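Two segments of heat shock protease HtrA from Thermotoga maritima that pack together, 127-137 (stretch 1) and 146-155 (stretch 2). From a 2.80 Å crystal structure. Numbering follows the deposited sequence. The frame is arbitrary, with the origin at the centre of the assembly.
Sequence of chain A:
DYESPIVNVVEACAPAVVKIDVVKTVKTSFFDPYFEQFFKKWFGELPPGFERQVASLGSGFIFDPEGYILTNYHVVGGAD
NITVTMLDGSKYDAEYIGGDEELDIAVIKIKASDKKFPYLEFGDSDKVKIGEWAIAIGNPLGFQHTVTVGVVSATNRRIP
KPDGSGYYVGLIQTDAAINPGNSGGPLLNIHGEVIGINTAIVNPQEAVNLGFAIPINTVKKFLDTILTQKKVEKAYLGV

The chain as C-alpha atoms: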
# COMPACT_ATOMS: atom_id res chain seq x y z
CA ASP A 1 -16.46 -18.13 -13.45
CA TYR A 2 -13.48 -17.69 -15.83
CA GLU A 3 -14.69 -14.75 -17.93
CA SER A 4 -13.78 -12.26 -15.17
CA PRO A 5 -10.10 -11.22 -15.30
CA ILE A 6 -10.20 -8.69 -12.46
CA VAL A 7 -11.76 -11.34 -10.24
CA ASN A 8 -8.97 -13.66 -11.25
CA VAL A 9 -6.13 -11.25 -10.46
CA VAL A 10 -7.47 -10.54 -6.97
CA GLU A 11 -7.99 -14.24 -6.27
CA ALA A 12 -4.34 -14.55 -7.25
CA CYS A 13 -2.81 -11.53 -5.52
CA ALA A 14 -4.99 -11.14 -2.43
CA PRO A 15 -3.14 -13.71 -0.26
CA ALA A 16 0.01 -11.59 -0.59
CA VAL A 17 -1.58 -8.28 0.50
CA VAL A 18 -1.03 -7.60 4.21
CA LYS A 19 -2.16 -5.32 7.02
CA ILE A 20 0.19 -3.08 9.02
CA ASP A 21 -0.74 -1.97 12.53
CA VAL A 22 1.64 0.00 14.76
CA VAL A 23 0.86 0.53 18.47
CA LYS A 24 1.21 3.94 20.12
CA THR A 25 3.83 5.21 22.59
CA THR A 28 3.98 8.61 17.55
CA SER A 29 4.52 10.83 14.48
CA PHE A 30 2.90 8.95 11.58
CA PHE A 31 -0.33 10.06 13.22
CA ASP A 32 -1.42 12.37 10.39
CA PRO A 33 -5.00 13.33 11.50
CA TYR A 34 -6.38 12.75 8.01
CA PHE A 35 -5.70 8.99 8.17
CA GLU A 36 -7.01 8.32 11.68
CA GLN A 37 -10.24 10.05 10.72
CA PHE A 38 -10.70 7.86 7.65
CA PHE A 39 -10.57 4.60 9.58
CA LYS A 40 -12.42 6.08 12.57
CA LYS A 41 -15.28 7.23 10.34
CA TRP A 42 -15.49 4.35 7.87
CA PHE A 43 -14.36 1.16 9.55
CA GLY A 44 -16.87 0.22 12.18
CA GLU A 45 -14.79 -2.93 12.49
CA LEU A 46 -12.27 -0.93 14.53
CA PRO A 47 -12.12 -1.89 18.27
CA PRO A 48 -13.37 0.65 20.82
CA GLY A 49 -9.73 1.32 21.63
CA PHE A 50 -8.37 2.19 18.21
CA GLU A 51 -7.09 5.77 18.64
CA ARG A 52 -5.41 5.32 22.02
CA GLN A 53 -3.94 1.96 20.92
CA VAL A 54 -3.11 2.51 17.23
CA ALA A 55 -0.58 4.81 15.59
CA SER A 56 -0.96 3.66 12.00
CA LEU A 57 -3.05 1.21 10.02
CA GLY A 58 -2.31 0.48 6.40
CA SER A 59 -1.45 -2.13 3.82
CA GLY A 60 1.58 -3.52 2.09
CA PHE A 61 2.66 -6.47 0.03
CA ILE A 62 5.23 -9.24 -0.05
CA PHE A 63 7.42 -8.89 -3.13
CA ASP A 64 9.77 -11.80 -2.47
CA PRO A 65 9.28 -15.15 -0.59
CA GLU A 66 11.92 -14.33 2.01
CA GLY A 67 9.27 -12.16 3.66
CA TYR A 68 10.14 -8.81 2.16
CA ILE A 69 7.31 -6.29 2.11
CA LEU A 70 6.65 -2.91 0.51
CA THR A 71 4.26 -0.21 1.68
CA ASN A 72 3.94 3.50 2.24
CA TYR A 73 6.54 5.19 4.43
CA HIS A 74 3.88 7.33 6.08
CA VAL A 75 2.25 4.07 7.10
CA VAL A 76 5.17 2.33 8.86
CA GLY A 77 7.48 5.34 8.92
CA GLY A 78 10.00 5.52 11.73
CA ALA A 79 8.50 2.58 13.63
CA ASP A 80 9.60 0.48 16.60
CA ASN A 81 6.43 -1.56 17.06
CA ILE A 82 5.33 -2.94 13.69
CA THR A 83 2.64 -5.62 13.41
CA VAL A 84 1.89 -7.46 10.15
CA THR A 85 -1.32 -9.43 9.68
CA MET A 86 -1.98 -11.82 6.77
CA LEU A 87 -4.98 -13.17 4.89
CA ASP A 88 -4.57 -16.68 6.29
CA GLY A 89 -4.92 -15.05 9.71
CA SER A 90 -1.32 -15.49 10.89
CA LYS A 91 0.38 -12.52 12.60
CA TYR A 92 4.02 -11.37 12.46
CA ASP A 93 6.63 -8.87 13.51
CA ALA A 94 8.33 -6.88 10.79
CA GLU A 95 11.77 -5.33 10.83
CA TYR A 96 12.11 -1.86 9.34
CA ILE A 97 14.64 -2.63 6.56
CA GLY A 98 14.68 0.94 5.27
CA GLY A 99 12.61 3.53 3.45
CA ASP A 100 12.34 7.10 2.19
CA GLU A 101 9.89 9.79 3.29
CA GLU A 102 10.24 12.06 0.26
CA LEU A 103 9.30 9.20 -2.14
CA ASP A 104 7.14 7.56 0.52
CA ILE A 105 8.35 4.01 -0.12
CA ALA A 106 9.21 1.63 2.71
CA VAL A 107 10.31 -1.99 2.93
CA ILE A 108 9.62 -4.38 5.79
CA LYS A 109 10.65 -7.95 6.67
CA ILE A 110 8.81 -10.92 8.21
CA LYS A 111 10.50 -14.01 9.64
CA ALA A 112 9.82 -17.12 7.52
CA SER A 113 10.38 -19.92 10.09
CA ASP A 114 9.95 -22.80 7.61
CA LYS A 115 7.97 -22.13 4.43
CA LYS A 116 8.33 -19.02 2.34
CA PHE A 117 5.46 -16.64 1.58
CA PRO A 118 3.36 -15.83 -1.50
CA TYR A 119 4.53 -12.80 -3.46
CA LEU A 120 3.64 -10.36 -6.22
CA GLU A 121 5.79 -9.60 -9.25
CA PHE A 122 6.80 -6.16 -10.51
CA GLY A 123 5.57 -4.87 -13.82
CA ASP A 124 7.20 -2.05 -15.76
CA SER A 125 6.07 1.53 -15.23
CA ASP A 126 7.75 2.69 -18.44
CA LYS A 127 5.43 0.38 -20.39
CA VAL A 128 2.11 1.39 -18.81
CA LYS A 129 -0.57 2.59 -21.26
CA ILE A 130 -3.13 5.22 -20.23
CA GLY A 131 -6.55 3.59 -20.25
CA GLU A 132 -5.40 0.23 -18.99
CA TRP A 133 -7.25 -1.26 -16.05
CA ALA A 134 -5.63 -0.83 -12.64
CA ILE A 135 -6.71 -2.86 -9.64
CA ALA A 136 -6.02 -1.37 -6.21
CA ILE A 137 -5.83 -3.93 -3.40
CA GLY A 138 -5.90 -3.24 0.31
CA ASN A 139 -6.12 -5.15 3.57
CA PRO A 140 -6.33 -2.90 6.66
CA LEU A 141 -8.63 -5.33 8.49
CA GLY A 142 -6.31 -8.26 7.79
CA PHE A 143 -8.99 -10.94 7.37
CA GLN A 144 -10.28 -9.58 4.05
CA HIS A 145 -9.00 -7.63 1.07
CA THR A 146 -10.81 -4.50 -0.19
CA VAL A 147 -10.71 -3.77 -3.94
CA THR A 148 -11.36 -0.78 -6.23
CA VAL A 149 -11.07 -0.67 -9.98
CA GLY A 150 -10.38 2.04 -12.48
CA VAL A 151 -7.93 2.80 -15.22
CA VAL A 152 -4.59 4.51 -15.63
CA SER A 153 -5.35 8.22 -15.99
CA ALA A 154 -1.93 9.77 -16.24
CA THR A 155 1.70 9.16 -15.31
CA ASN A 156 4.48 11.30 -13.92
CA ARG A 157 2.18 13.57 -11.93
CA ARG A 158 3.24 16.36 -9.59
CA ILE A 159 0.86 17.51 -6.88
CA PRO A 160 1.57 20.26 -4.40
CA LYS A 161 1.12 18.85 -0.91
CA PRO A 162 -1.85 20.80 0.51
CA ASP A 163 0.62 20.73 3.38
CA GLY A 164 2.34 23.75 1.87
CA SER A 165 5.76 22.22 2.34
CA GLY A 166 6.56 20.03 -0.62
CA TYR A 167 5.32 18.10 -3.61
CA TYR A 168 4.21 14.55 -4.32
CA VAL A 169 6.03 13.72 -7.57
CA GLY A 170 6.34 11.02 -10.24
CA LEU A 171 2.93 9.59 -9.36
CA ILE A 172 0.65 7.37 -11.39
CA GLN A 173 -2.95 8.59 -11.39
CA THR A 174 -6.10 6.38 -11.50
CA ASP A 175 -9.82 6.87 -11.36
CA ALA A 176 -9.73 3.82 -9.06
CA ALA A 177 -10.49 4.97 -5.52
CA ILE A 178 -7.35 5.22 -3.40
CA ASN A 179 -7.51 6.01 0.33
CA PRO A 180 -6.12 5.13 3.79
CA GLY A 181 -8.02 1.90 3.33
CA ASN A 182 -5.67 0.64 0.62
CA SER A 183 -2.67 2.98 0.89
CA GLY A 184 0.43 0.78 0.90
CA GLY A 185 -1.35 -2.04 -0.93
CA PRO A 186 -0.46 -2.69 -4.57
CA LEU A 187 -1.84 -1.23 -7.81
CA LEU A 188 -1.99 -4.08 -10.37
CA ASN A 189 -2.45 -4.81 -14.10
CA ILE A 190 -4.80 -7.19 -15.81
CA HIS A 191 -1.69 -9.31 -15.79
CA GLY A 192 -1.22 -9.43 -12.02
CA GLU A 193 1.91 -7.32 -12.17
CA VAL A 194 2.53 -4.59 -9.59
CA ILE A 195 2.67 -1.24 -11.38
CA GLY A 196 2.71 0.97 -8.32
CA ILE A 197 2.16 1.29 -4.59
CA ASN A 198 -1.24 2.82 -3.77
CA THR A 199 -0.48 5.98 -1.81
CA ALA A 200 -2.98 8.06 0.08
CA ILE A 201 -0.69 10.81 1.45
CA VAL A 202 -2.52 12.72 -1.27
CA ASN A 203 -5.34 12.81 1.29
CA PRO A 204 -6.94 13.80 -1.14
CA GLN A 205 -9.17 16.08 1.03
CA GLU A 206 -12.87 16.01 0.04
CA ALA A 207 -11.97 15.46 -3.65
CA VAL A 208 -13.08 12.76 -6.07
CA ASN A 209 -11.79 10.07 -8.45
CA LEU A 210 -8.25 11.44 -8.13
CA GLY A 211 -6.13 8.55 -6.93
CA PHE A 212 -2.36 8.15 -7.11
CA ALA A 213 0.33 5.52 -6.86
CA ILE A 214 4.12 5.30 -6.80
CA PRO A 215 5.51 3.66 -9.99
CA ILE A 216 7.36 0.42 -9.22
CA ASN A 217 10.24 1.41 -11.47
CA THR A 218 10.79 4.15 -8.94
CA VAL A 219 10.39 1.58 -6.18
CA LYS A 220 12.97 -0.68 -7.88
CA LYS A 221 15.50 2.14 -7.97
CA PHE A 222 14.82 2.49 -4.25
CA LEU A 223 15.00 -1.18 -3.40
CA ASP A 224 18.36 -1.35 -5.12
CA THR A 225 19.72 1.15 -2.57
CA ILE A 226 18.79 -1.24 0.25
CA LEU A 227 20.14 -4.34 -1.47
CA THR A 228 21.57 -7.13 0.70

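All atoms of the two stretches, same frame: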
# COMPACT_ATOMS: atom_id res chain seq x y z
N LYS A 127 6.26 0.99 -19.36
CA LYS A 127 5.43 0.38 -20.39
C LYS A 127 3.93 0.43 -20.08
O LYS A 127 3.15 -0.29 -20.68
CB LYS A 127 5.87 -1.07 -20.63
CG LYS A 127 7.34 -1.26 -21.06
CD LYS A 127 7.53 -1.24 -22.59
CE LYS A 127 6.92 -2.49 -23.26
NZ LYS A 127 7.23 -2.63 -24.73
N VAL A 128 3.52 1.29 -19.16
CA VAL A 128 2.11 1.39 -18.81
C VAL A 128 1.40 2.27 -19.83
O VAL A 128 1.90 3.33 -20.20
CB VAL A 128 1.93 1.99 -17.39
CG1 VAL A 128 0.48 2.37 -17.16
CG2 VAL A 128 2.38 0.97 -16.33
N LYS A 129 0.23 1.83 -20.28
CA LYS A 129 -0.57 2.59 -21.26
C LYS A 129 -1.75 3.26 -20.53
O LYS A 129 -2.40 2.65 -19.68
CB LYS A 129 -1.13 1.67 -22.35
CG LYS A 129 -0.11 0.98 -23.26
CD LYS A 129 0.53 1.93 -24.26
CE LYS A 129 1.40 1.18 -25.26
NZ LYS A 129 0.59 0.20 -26.04
N ILE A 130 -2.03 4.51 -20.87
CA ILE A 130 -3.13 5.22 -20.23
C ILE A 130 -4.42 4.63 -20.76
O ILE A 130 -4.61 4.57 -21.96
CB ILE A 130 -3.09 6.72 -20.54
CG1 ILE A 130 -1.76 7.31 -20.08
CG2 ILE A 130 -4.23 7.43 -19.83
CD1 ILE A 130 -1.61 8.75 -20.45
N GLY A 131 -5.29 4.19 -19.85
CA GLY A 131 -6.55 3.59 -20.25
C GLY A 131 -6.57 2.13 -19.88
O GLY A 131 -7.58 1.44 -20.07
N GLU A 132 -5.45 1.63 -19.37
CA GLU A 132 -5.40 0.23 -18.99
C GLU A 132 -5.97 0.07 -17.60
O GLU A 132 -5.79 0.95 -16.76
CB GLU A 132 -3.96 -0.30 -19.02
CG GLU A 132 -3.02 0.38 -18.07
CD GLU A 132 -1.83 -0.49 -17.71
OE1 GLU A 132 -1.23 -1.08 -18.63
OE2 GLU A 132 -1.48 -0.57 -16.52
N TRP A 133 -6.65 -1.03 -17.36
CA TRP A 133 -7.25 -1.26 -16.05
C TRP A 133 -6.22 -1.40 -14.95
O TRP A 133 -5.20 -2.06 -15.12
CB TRP A 133 -8.12 -2.53 -16.06
CG TRP A 133 -9.23 -2.49 -17.04
CD1 TRP A 133 -9.24 -3.05 -18.29
CD2 TRP A 133 -10.51 -1.86 -16.88
NE1 TRP A 133 -10.45 -2.79 -18.91
CE2 TRP A 133 -11.24 -2.06 -18.07
CE3 TRP A 133 -11.10 -1.12 -15.84
CZ2 TRP A 133 -12.53 -1.57 -18.25
CZ3 TRP A 133 -12.39 -0.64 -16.01
CH2 TRP A 133 -13.09 -0.86 -17.21
N ALA A 134 -6.50 -0.76 -13.81
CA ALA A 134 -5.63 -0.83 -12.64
C ALA A 134 -6.47 -1.36 -11.47
O ALA A 134 -7.59 -0.90 -11.24
CB ALA A 134 -5.07 0.52 -12.31
N ILE A 135 -5.94 -2.31 -10.73
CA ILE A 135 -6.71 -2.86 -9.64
C ILE A 135 -5.99 -2.53 -8.34
O ILE A 135 -4.88 -2.98 -8.13
CB ILE A 135 -6.86 -4.40 -9.80
CG1 ILE A 135 -7.15 -4.74 -11.27
CG2 ILE A 135 -8.00 -4.92 -8.95
CD1 ILE A 135 -7.21 -6.23 -11.57
N ALA A 136 -6.62 -1.73 -7.49
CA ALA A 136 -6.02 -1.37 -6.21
C ALA A 136 -6.43 -2.40 -5.17
O ALA A 136 -7.62 -2.73 -5.07
CB ALA A 136 -6.49 -0.02 -5.79
N ILE A 137 -5.48 -2.94 -4.42
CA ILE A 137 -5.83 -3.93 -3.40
C ILE A 137 -5.37 -3.47 -2.03
O ILE A 137 -4.26 -2.96 -1.87
CB ILE A 137 -5.22 -5.31 -3.67
CG1 ILE A 137 -5.57 -5.80 -5.07
CG2 ILE A 137 -5.78 -6.31 -2.66
CD1 ILE A 137 -5.53 -7.29 -5.25
N THR A 146 -9.88 -5.43 0.44
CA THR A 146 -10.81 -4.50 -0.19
C THR A 146 -10.27 -4.25 -1.60
O THR A 146 -9.07 -4.29 -1.81
CB THR A 146 -10.88 -3.16 0.57
OG1 THR A 146 -9.56 -2.76 0.96
CG2 THR A 146 -11.72 -3.29 1.82
N VAL A 147 -11.15 -4.00 -2.57
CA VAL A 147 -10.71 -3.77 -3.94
C VAL A 147 -11.46 -2.66 -4.66
O VAL A 147 -12.66 -2.52 -4.50
CB VAL A 147 -10.84 -5.08 -4.77
CG1 VAL A 147 -10.74 -4.79 -6.25
CG2 VAL A 147 -9.75 -6.06 -4.36
N THR A 148 -10.74 -1.86 -5.45
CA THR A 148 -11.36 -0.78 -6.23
C THR A 148 -10.73 -0.84 -7.60
O THR A 148 -9.55 -1.12 -7.75
CB THR A 148 -11.15 0.64 -5.62
OG1 THR A 148 -9.76 0.95 -5.55
CG2 THR A 148 -11.75 0.71 -4.23
N VAL A 149 -11.54 -0.59 -8.62
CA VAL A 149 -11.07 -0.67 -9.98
C VAL A 149 -11.26 0.62 -10.75
O VAL A 149 -12.21 1.37 -10.52
CB VAL A 149 -11.80 -1.80 -10.71
CG1 VAL A 149 -11.19 -2.03 -12.07
CG2 VAL A 149 -11.72 -3.04 -9.88
N GLY A 150 -10.34 0.85 -11.66
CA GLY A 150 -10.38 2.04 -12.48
C GLY A 150 -9.46 1.84 -13.67
O GLY A 150 -9.31 0.72 -14.20
N VAL A 151 -8.80 2.91 -14.07
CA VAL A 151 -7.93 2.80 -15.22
C VAL A 151 -6.75 3.73 -15.03
O VAL A 151 -6.77 4.57 -14.13
CB VAL A 151 -8.74 3.15 -16.49
CG1 VAL A 151 -8.52 4.60 -16.91
CG2 VAL A 151 -8.42 2.18 -17.57
N VAL A 152 -5.70 3.58 -15.82
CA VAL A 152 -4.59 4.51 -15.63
C VAL A 152 -5.02 5.81 -16.29
O VAL A 152 -5.45 5.80 -17.45
CB VAL A 152 -3.29 4.02 -16.23
CG1 VAL A 152 -2.21 5.02 -15.90
CG2 VAL A 152 -2.91 2.66 -15.65
N SER A 153 -4.93 6.90 -15.53
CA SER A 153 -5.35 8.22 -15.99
C SER A 153 -4.21 9.08 -16.53
O SER A 153 -4.37 9.80 -17.51
CB SER A 153 -6.01 8.99 -14.85
OG SER A 153 -7.23 8.40 -14.46
N ALA A 154 -3.08 8.99 -15.86
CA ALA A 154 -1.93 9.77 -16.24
C ALA A 154 -0.72 9.28 -15.45
O ALA A 154 -0.85 8.64 -14.39
CB ALA A 154 -2.20 11.23 -15.94
N THR A 155 0.47 9.57 -15.97
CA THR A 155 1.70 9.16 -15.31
C THR A 155 2.45 10.41 -14.93
O THR A 155 1.98 11.52 -15.15
CB THR A 155 2.58 8.36 -16.25
OG1 THR A 155 2.66 9.04 -17.51
CG2 THR A 155 2.00 6.98 -16.46

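How does stretch 2 begin its pairing with stretch 1? Its strand runs antiparallel to 133-137, and the first rungs are regular. V147 lies beside I137 in a non-hydrogen-bonded pair, its CA 3.5 Å from A136 O. Its side chain shares a sheet face with I135 and I137: V147 CG1 is 3.8 Å from I135 CG2, and V147 CG2 is 4.2 Å from I137 CG1. Branched aliphatic groups suit this face, since they meet across neighbouring strands without needing polar partners.

What do T148 and V149 add? T148 forms both hydrogen bonds of its pair with A136: A136 N to T148 O at 3.0 Å, and T148 N to A136 O at 3.3 Å. On the face they share, the small A136 leaves its CB 3.4 Å from T148 OG1, a hydroxyl hydrogen-bonded elsewhere in the structure. V149 returns to the aliphatic face, with CG2 4.3 Å from I135 CG2, while its CG1 reaches W133 CE3 at 3.9 Å.

How does the pairing continue through G150 and V151? G150 pairs with A134 through A134 N to G150 O (3.2 Å) and G150 N to A134 O (3.3 Å). With no side chain at G150 and only a methyl at A134, their shared face carries little bulk here. G150 O also lies 3.4 Å from W133 CA. At V151 and W133 the CA atoms come within 4.2 Å, yet the side chains diverge.

What fastens the far end? V152, buried and pointing toward stretch 1, meets the type II turn K129-E132. V152 N donates to E132 O (2.8 Å), and G131 N donates to V152 O (2.9 Å). G131 has phi near 113°, where a CB would be jammed against the preceding carbonyl, so glycine fits. V152 CG2 packs 3.7 Å from V128 CG1, an apolar contact between two valines that accompanies these backbone hydrogen bonds.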